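Local coordinates for protein aldose 1-epimerase (Caenorhabditis elegans, PDB 1LUR) that probably catalyses the interconversion of the alpha and beta anomers of aldose sugars, as aldose 1-epimerases (mutarotases) do, at residues I15-K20 with A25-F30; V143-N148 with L153-H158; I302-H307 with I331-S336. All coordinates share one frame; numbering follows the deposited sequence.

From the N terminus, contact 1 comes first. It closes the short loop between strands 15-18 and 24-28, in a four-stranded sheet. Contact 2 follows much later and closes a second tight hairpin, in the large nine-stranded sheet. Contact 3 closes a longer loop near the C terminus. The three are in series; none nests or crosses. Contacts 1 and 2 touch: N19 ND2 reaches N148 O at 2.9 Å, and L27 packs on Y145. Strand 152-160 is also the sheet neighbour of strand 327-337, with L153 N to Y333 O at 2.7 Å. Contact 3 then joins this sheet to the seven-stranded sheet through strand 300-305. Contacts 1 and 3 do not touch.

Contact 1: I15-K20 with A25-F30; sequences IEIANK and ATLLPF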
# COMPACT_ATOMS: atom_id res chain seq x y z
N ILE A 15 -10.55 5.38 14.63
CA ILE A 15 -10.36 4.36 15.65
C ILE A 15 -8.87 4.35 15.98
O ILE A 15 -8.03 4.27 15.09
CB ILE A 15 -10.77 2.97 15.15
CG1 ILE A 15 -12.24 3.00 14.69
CG2 ILE A 15 -10.57 1.94 16.25
CD1 ILE A 15 -12.74 1.67 14.14
N GLU A 16 -8.55 4.43 17.27
CA GLU A 16 -7.16 4.43 17.68
C GLU A 16 -6.71 3.17 18.40
O GLU A 16 -7.47 2.58 19.18
CB GLU A 16 -6.88 5.64 18.57
CG GLU A 16 -6.54 6.92 17.82
CD GLU A 16 -6.25 8.09 18.75
OE1 GLU A 16 -5.43 7.92 19.69
OE2 GLU A 16 -6.83 9.17 18.54
N ILE A 17 -5.48 2.76 18.13
CA ILE A 17 -4.89 1.58 18.74
C ILE A 17 -3.47 2.00 19.11
O ILE A 17 -2.91 2.91 18.49
CB ILE A 17 -4.83 0.36 17.80
CG1 ILE A 17 -3.96 0.67 16.58
CG2 ILE A 17 -6.23 -0.03 17.38
CD1 ILE A 17 -3.73 -0.55 15.70
N ALA A 18 -2.88 1.34 20.10
CA ALA A 18 -1.53 1.71 20.50
C ALA A 18 -0.89 0.69 21.43
O ALA A 18 -1.58 -0.11 22.06
CB ALA A 18 -1.55 3.08 21.16
N ASN A 19 0.43 0.72 21.50
CA ASN A 19 1.12 -0.21 22.37
C ASN A 19 1.50 0.58 23.62
O ASN A 19 0.99 1.67 23.84
CB ASN A 19 2.37 -0.80 21.70
CG ASN A 19 3.39 0.24 21.34
OD1 ASN A 19 3.24 1.42 21.66
ND2 ASN A 19 4.45 -0.19 20.67
N LYS A 20 2.41 0.05 24.43
CA LYS A 20 2.82 0.73 25.65
C LYS A 20 4.15 1.48 25.54
O LYS A 20 4.64 2.02 26.54
CB LYS A 20 2.91 -0.28 26.79
CG LYS A 20 1.62 -1.00 27.12
CD LYS A 20 0.63 -0.08 27.80
CE LYS A 20 -0.51 -0.87 28.42
NZ LYS A 20 0.03 -1.91 29.35
N ALA A 25 -1.61 4.18 16.25
CA ALA A 25 -2.11 4.10 14.89
C ALA A 25 -3.59 4.46 14.90
O ALA A 25 -4.34 4.01 15.76
CB ALA A 25 -1.92 2.69 14.34
N THR A 26 -4.01 5.28 13.94
CA THR A 26 -5.40 5.67 13.86
C THR A 26 -5.97 5.15 12.55
O THR A 26 -5.45 5.44 11.48
CB THR A 26 -5.55 7.20 13.91
OG1 THR A 26 -4.95 7.70 15.11
CG2 THR A 26 -7.02 7.58 13.90
N LEU A 27 -7.03 4.36 12.65
CA LEU A 27 -7.67 3.78 11.47
C LEU A 27 -9.05 4.39 11.21
O LEU A 27 -9.65 5.02 12.08
CB LEU A 27 -7.82 2.27 11.65
CG LEU A 27 -6.55 1.47 11.93
CD1 LEU A 27 -5.48 1.85 10.92
CD2 LEU A 27 -6.05 1.75 13.35
N LEU A 28 -9.54 4.19 9.99
CA LEU A 28 -10.84 4.71 9.58
C LEU A 28 -11.58 3.60 8.83
O LEU A 28 -11.05 3.03 7.87
CB LEU A 28 -10.65 5.93 8.67
CG LEU A 28 -11.87 6.75 8.26
CD1 LEU A 28 -12.51 7.39 9.49
CD2 LEU A 28 -11.44 7.82 7.27
N PRO A 29 -12.80 3.28 9.26
CA PRO A 29 -13.61 2.23 8.62
C PRO A 29 -13.72 2.43 7.12
O PRO A 29 -13.73 1.47 6.35
CB PRO A 29 -14.96 2.37 9.32
CG PRO A 29 -14.58 2.83 10.69
CD PRO A 29 -13.52 3.87 10.40
N PHE A 30 -13.80 3.70 6.70
CA PHE A 30 -13.91 4.00 5.28
C PHE A 30 -12.61 3.64 4.58
O PHE A 30 -11.55 4.21 4.86
CB PHE A 30 -14.20 5.48 5.07
CG PHE A 30 -14.34 5.86 3.62
CD1 PHE A 30 -15.41 5.41 2.87
CD2 PHE A 30 -13.37 6.65 3.01
CE1 PHE A 30 -15.53 5.73 1.52
CE2 PHE A 30 -13.47 6.98 1.66
CZ PHE A 30 -14.55 6.52 0.91
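This is the N-terminal beta hairpin, in which I15 and I17 of strand 15-18 pair with L27 and A25 of strand 24-28. Both are antiparallel hydrogen-bonded pairs. I15 N donates to L27 O at 2.7 Å, and L27 N returns the bond to I15 O. I17 and A25 exchange a matching pair; A25 N to I17 O is 2.9 Å and nearly straight at the hydrogen (173°). The I17 side chain leans over its partner. With CG1 set between the backbone N and the carbonyl carbon (chi1 62°), that atom lies 3.6 Å from A25 CB. CD1 continues outward and meets L27 CD2 at 4.0 Å, the two side chains crossing at about a right angle. Cutting I17 back to an alanine is likely to leave A25 CB and L27 CD2 without their neighbour on this face. Strand 15-18 is an outermost strand of a four-stranded antiparallel sheet. The face with I15, I17 and L27 is turned to the large sheet, where F124 meets I15, L27 and P29. On this face I15 CD1 also reaches P29 CG, at 4.1 Å. On the other face the non-hydrogen-bonded pair E16 and T26 lie side by side. E16 CG packs against T26 OG1 at 3.2 Å, a contact of the chain's methylene rather than its carboxylate.

Contact 2: V143-N148 with L153-H158; sequences VTYTVN and LIIEHH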
# COMPACT_ATOMS: atom_id res chain seq x y z
N VAL A 143 -9.45 -7.21 6.99
CA VAL A 143 -8.14 -6.60 7.17
C VAL A 143 -7.96 -6.22 8.64
O VAL A 143 -8.85 -5.61 9.25
CB VAL A 143 -8.00 -5.33 6.31
CG1 VAL A 143 -6.81 -4.50 6.77
CG2 VAL A 143 -7.83 -5.73 4.85
N THR A 144 -6.80 -6.57 9.19
CA THR A 144 -6.52 -6.26 10.59
C THR A 144 -5.25 -5.44 10.76
O THR A 144 -4.25 -5.68 10.08
CB THR A 144 -6.37 -7.55 11.43
OG1 THR A 144 -7.56 -8.35 11.31
CG2 THR A 144 -6.15 -7.20 12.92
N TYR A 145 -5.31 -4.47 11.66
CA TYR A 145 -4.18 -3.61 11.96
C TYR A 145 -3.90 -3.90 13.43
O TYR A 145 -4.81 -3.83 14.26
CB TYR A 145 -4.51 -2.13 11.81
CG TYR A 145 -4.66 -1.65 10.39
CD1 TYR A 145 -5.91 -1.62 9.78
CD2 TYR A 145 -3.56 -1.15 9.69
CE1 TYR A 145 -6.07 -1.08 8.50
CE2 TYR A 145 -3.71 -0.61 8.41
CZ TYR A 145 -4.97 -0.58 7.83
OH TYR A 145 -5.14 -0.01 6.58
N THR A 146 -2.65 -4.23 13.75
CA THR A 146 -2.28 -4.53 15.12
C THR A 146 -0.92 -3.93 15.45
O THR A 146 -0.01 -3.94 14.62
CB THR A 146 -2.21 -6.06 15.34
OG1 THR A 146 -3.48 -6.65 15.06
CG2 THR A 146 -1.80 -6.38 16.79
N VAL A 147 -0.78 -3.39 16.65
CA VAL A 147 0.49 -2.81 17.08
C VAL A 147 0.92 -3.66 18.26
O VAL A 147 0.08 -4.13 19.03
CB VAL A 147 0.33 -1.35 17.54
CG1 VAL A 147 0.11 -0.44 16.34
CG2 VAL A 147 -0.83 -1.23 18.52
N ASN A 148 2.22 -3.89 18.41
CA ASN A 148 2.70 -4.71 19.52
C ASN A 148 3.86 -4.07 20.29
O ASN A 148 4.30 -2.97 19.96
CB ASN A 148 3.13 -6.09 19.03
CG ASN A 148 4.21 -6.03 17.96
OD1 ASN A 148 5.13 -5.21 18.03
ND2 ASN A 148 4.12 -6.92 16.98
N LEU A 153 3.80 -2.59 13.44
CA LEU A 153 2.44 -2.36 12.99
C LEU A 153 2.28 -3.56 12.05
O LEU A 153 3.05 -3.71 11.09
CB LEU A 153 2.30 -1.07 12.18
CG LEU A 153 0.97 -0.97 11.42
CD1 LEU A 153 -0.20 -0.93 12.40
CD2 LEU A 153 0.97 0.27 10.54
N ILE A 154 1.34 -4.43 12.36
CA ILE A 154 1.11 -5.60 11.53
C ILE A 154 -0.20 -5.46 10.77
O ILE A 154 -1.25 -5.17 11.36
CB ILE A 154 1.03 -6.88 12.39
CG1 ILE A 154 2.38 -7.15 13.05
CG2 ILE A 154 0.60 -8.06 11.52
CD1 ILE A 154 2.37 -8.30 14.03
N ILE A 155 -0.13 -5.63 9.45
CA ILE A 155 -1.32 -5.53 8.62
C ILE A 155 -1.55 -6.91 8.04
O ILE A 155 -0.67 -7.47 7.37
CB ILE A 155 -1.16 -4.55 7.43
CG1 ILE A 155 -0.85 -3.13 7.91
CG2 ILE A 155 -2.45 -4.54 6.61
CD1 ILE A 155 -0.77 -2.12 6.77
N GLU A 156 -2.71 -7.47 8.32
CA GLU A 156 -3.04 -8.79 7.81
C GLU A 156 -4.14 -8.62 6.78
O GLU A 156 -5.06 -7.83 6.98
CB GLU A 156 -3.55 -9.69 8.92
CG GLU A 156 -2.52 -10.07 9.95
CD GLU A 156 -3.17 -10.70 11.17
OE1 GLU A 156 -3.85 -11.74 11.01
OE2 GLU A 156 -3.00 -10.14 12.27
N HIS A 157 -4.02 -9.35 5.69
CA HIS A 157 -5.00 -9.30 4.61
C HIS A 157 -5.54 -10.72 4.47
O HIS A 157 -4.79 -11.64 4.19
CB HIS A 157 -4.32 -8.85 3.31
CG HIS A 157 -4.00 -7.39 3.26
ND1 HIS A 157 -3.20 -6.83 2.29
CD2 HIS A 157 -4.42 -6.36 4.04
CE1 HIS A 157 -3.13 -5.53 2.47
NE2 HIS A 157 -3.87 -5.22 3.53
N HIS A 158 -6.83 -10.89 4.70
CA HIS A 158 -7.46 -12.20 4.60
C HIS A 158 -8.72 -12.14 3.75
O HIS A 158 -9.37 -11.09 3.69
CB HIS A 158 -7.82 -12.72 6.00
CG HIS A 158 -8.59 -14.00 5.99
ND1 HIS A 158 -7.99 -15.22 5.74
CD2 HIS A 158 -9.90 -14.25 6.18
CE1 HIS A 158 -8.91 -16.17 5.78
NE2 HIS A 158 -10.08 -15.61 6.04
O HOH W 1 -4.50 -2.44 4.48
O HOH W 2 -2.69 -7.35 12.57
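The Y145 ring lies alongside I155, both side chains pointing the same way from their strands. Ring atom CE2 is 3.7 Å from I155 CD1, and CD2 is 3.8 Å from I155 CG1. The two strands form a tight antiparallel beta hairpin in the large sheet of this mutarotase-type beta sandwich. L153 CD1 comes to the ring edge, near its plane, and also meets V147 CG1 at 4.0 Å. With CG anti to the carbonyl carbon (chi1 -73°), Y145 lays its ring along the I155 side chain. A water donates to Y145 OH and is held by H157 NE2 at 3.0 Å, in the plane of the imidazole. Beyond the hairpin, Y145 OH is hydrogen-bonded to A32 O and H157 ND1 to Y273 OH, which leaves the imidazole held at two points. V143 CG2 packs against H157 CD2 at 3.6 Å; these two form a non-hydrogen-bonded pair.

The hydrogen-bonded pairs are T144 with E156 and T146 with I154. I154 N to T146 O is the straighter of the bonds within the second pair, at 173°. The side chains of these four residues stand on the opposite face from Y145. There T144 OG1 is hydrogen-bonded to S123 OG and T146 OG1 to S121 OG, both on strand 121-129. N148 crosses I154 at about a right angle, bringing ND2 to 3.7 Å from CD1; N148 OD1 accepts from R150 N in the turn, and ND2 donates to Q152 OE1 at the start of the next strand. A second water bridges the T146 and E156 side chains and the I154 carbonyl: it is 2.7 Å from T146 OG1 and lies within hydrogen-bonding distance of I154 O and of E156 OE2 (2.8 Å).

Contact 3: I302-H307 with I331-S336; sequences IEPQFH and IVYTFS
P304 packs its ring on I331, and the two side chains cross at about a right angle. I331 meets it with both branches. CD1 is 3.6 Å from P304 CB, and CG2 is 3.7 Å from P304 CG. The torsions account for this. CG1 is anti to the carbonyl carbon (chi1 -54°), and the chain beyond it is extended (chi2 172°). CD1 thus lies against the ring atoms CB, CG and CD, nearest CB, while CG2 rests on CG. Y333 comes from the opposite direction to P304. Its CG is likewise anti to the carbonyl carbon (chi1 -58°), and the long ring carries OH to 4.2 Å from P304 CD. Y333 OH and I302 O are 4.3 Å apart, too far for a direct bond. A water fills the step: it donates to I302 O and accepts from Y333 OH. The latter spacing is very short, so its length is doubtful. W175 and I269 touch both I302 and Y333.

The strands belong to different sheets, the seven-stranded and the nine-stranded, and the axes of 302-305 and 331-336 come within 9.4 Å. This is the inner face-to-face packing of a beta sandwich. No hydrogen bond joins the segments directly. The chemistry implies an apolar interface of proline and isoleucine, in which one water takes up the buried I302 carbonyl and probably also the Y333 hydroxyl.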
# COMPACT_ATOMS: atom_id res chain seq x y z
N ILE A 302 4.39 3.22 0.03
CA ILE A 302 4.99 1.90 0.09
C ILE A 302 3.82 0.93 0.05
O ILE A 302 3.03 0.85 0.99
CB ILE A 302 5.81 1.73 1.39
CG1 ILE A 302 6.93 2.79 1.42
CG2 ILE A 302 6.41 0.34 1.44
CD1 ILE A 302 7.85 2.70 2.64
N GLU A 303 3.72 0.19 -1.06
CA GLU A 303 2.63 -0.76 -1.24
C GLU A 303 3.04 -2.21 -1.51
O GLU A 303 3.30 -2.58 -2.66
CB GLU A 303 1.75 -0.27 -2.40
CG GLU A 303 1.76 1.25 -2.55
CD GLU A 303 1.06 1.75 -3.81
OE1 GLU A 303 1.40 2.87 -4.26
OE2 GLU A 303 0.18 1.05 -4.34
N PRO A 304 3.12 -3.03 -0.45
CA PRO A 304 3.48 -4.44 -0.60
C PRO A 304 2.30 -5.05 -1.35
O PRO A 304 1.16 -4.86 -0.94
CB PRO A 304 3.56 -4.93 0.84
CG PRO A 304 4.05 -3.71 1.57
CD PRO A 304 3.20 -2.61 0.96
N GLN A 305 2.56 -5.76 -2.44
CA GLN A 305 1.46 -6.35 -3.21
C GLN A 305 1.99 -7.37 -4.20
O GLN A 305 3.19 -7.65 -4.23
CB GLN A 305 0.81 -5.22 -4.04
CG GLN A 305 1.84 -4.61 -5.01
CD GLN A 305 1.29 -3.56 -5.96
OE1 GLN A 305 0.84 -2.50 -5.54
NE2 GLN A 305 1.35 -3.85 -7.26
N PHE A 306 1.09 -7.91 -5.02
CA PHE A 306 1.47 -8.89 -6.03
C PHE A 306 1.80 -7.98 -7.21
O PHE A 306 1.38 -6.82 -7.24
CB PHE A 306 0.30 -9.80 -6.42
CG PHE A 306 0.01 -10.88 -5.44
CD1 PHE A 306 -1.00 -10.74 -4.50
CD2 PHE A 306 0.76 -12.06 -5.45
CE1 PHE A 306 -1.27 -11.76 -3.58
CE2 PHE A 306 0.50 -13.08 -4.54
CZ PHE A 306 -0.52 -12.94 -3.60
N HIS A 307 2.53 -8.51 -8.19
CA HIS A 307 2.89 -7.71 -9.36
C HIS A 307 1.71 -6.97 -9.94
O HIS A 307 0.61 -7.52 -10.06
CB HIS A 307 3.46 -8.60 -10.47
CG HIS A 307 4.68 -9.37 -10.07
ND1 HIS A 307 4.69 -10.26 -9.02
CD2 HIS A 307 5.92 -9.41 -10.61
CE1 HIS A 307 5.89 -10.81 -8.93
NE2 HIS A 307 6.65 -10.31 -9.88
N ILE A 331 1.91 -7.81 6.26
CA ILE A 331 2.93 -6.78 6.10
C ILE A 331 3.30 -6.38 7.52
O ILE A 331 2.43 -6.01 8.31
CB ILE A 331 2.38 -5.53 5.39
CG1 ILE A 331 1.74 -5.91 4.05
CG2 ILE A 331 3.51 -4.56 5.14
CD1 ILE A 331 1.01 -4.76 3.37
N VAL A 332 4.59 -6.47 7.85
CA VAL A 332 5.03 -6.09 9.19
C VAL A 332 5.94 -4.87 9.13
O VAL A 332 7.01 -4.93 8.53
CB VAL A 332 5.79 -7.25 9.88
CG1 VAL A 332 6.17 -6.85 11.31
CG2 VAL A 332 4.91 -8.49 9.90
N TYR A 333 5.49 -3.77 9.73
CA TYR A 333 6.27 -2.54 9.76
C TYR A 333 6.90 -2.42 11.14
O TYR A 333 6.19 -2.42 12.15
CB TYR A 333 5.39 -1.30 9.54
CG TYR A 333 4.60 -1.27 8.26
CD1 TYR A 333 3.48 -2.09 8.09
CD2 TYR A 333 4.94 -0.40 7.23
CE1 TYR A 333 2.73 -2.03 6.93
CE2 TYR A 333 4.19 -0.34 6.06
CZ TYR A 333 3.09 -1.15 5.92
OH TYR A 333 2.34 -1.10 4.76
N THR A 334 8.22 -2.31 11.19
CA THR A 334 8.91 -2.18 12.47
C THR A 334 9.50 -0.78 12.54
O THR A 334 10.23 -0.37 11.65
CB THR A 334 10.06 -3.20 12.61
OG1 THR A 334 9.54 -4.53 12.56
CG2 THR A 334 10.78 -3.00 13.95
N PHE A 335 9.16 -0.06 13.61
CA PHE A 335 9.66 1.29 13.79
C PHE A 335 10.77 1.30 14.84
O PHE A 335 10.65 0.67 15.89
CB PHE A 335 8.52 2.21 14.21
CG PHE A 335 7.37 2.22 13.25
CD1 PHE A 335 6.31 1.33 13.40
CD2 PHE A 335 7.37 3.07 12.15
CE1 PHE A 335 5.27 1.28 12.47
CE2 PHE A 335 6.34 3.03 11.21
CZ PHE A 335 5.29 2.14 11.38
N SER A 336 11.85 2.01 14.53
CA SER A 336 12.99 2.11 15.43
C SER A 336 13.76 3.40 15.18
O SER A 336 13.26 4.32 14.54
CB SER A 336 13.92 0.92 15.22
OG SER A 336 14.47 0.96 13.91
O HOH W 3 2.06 0.86 3.37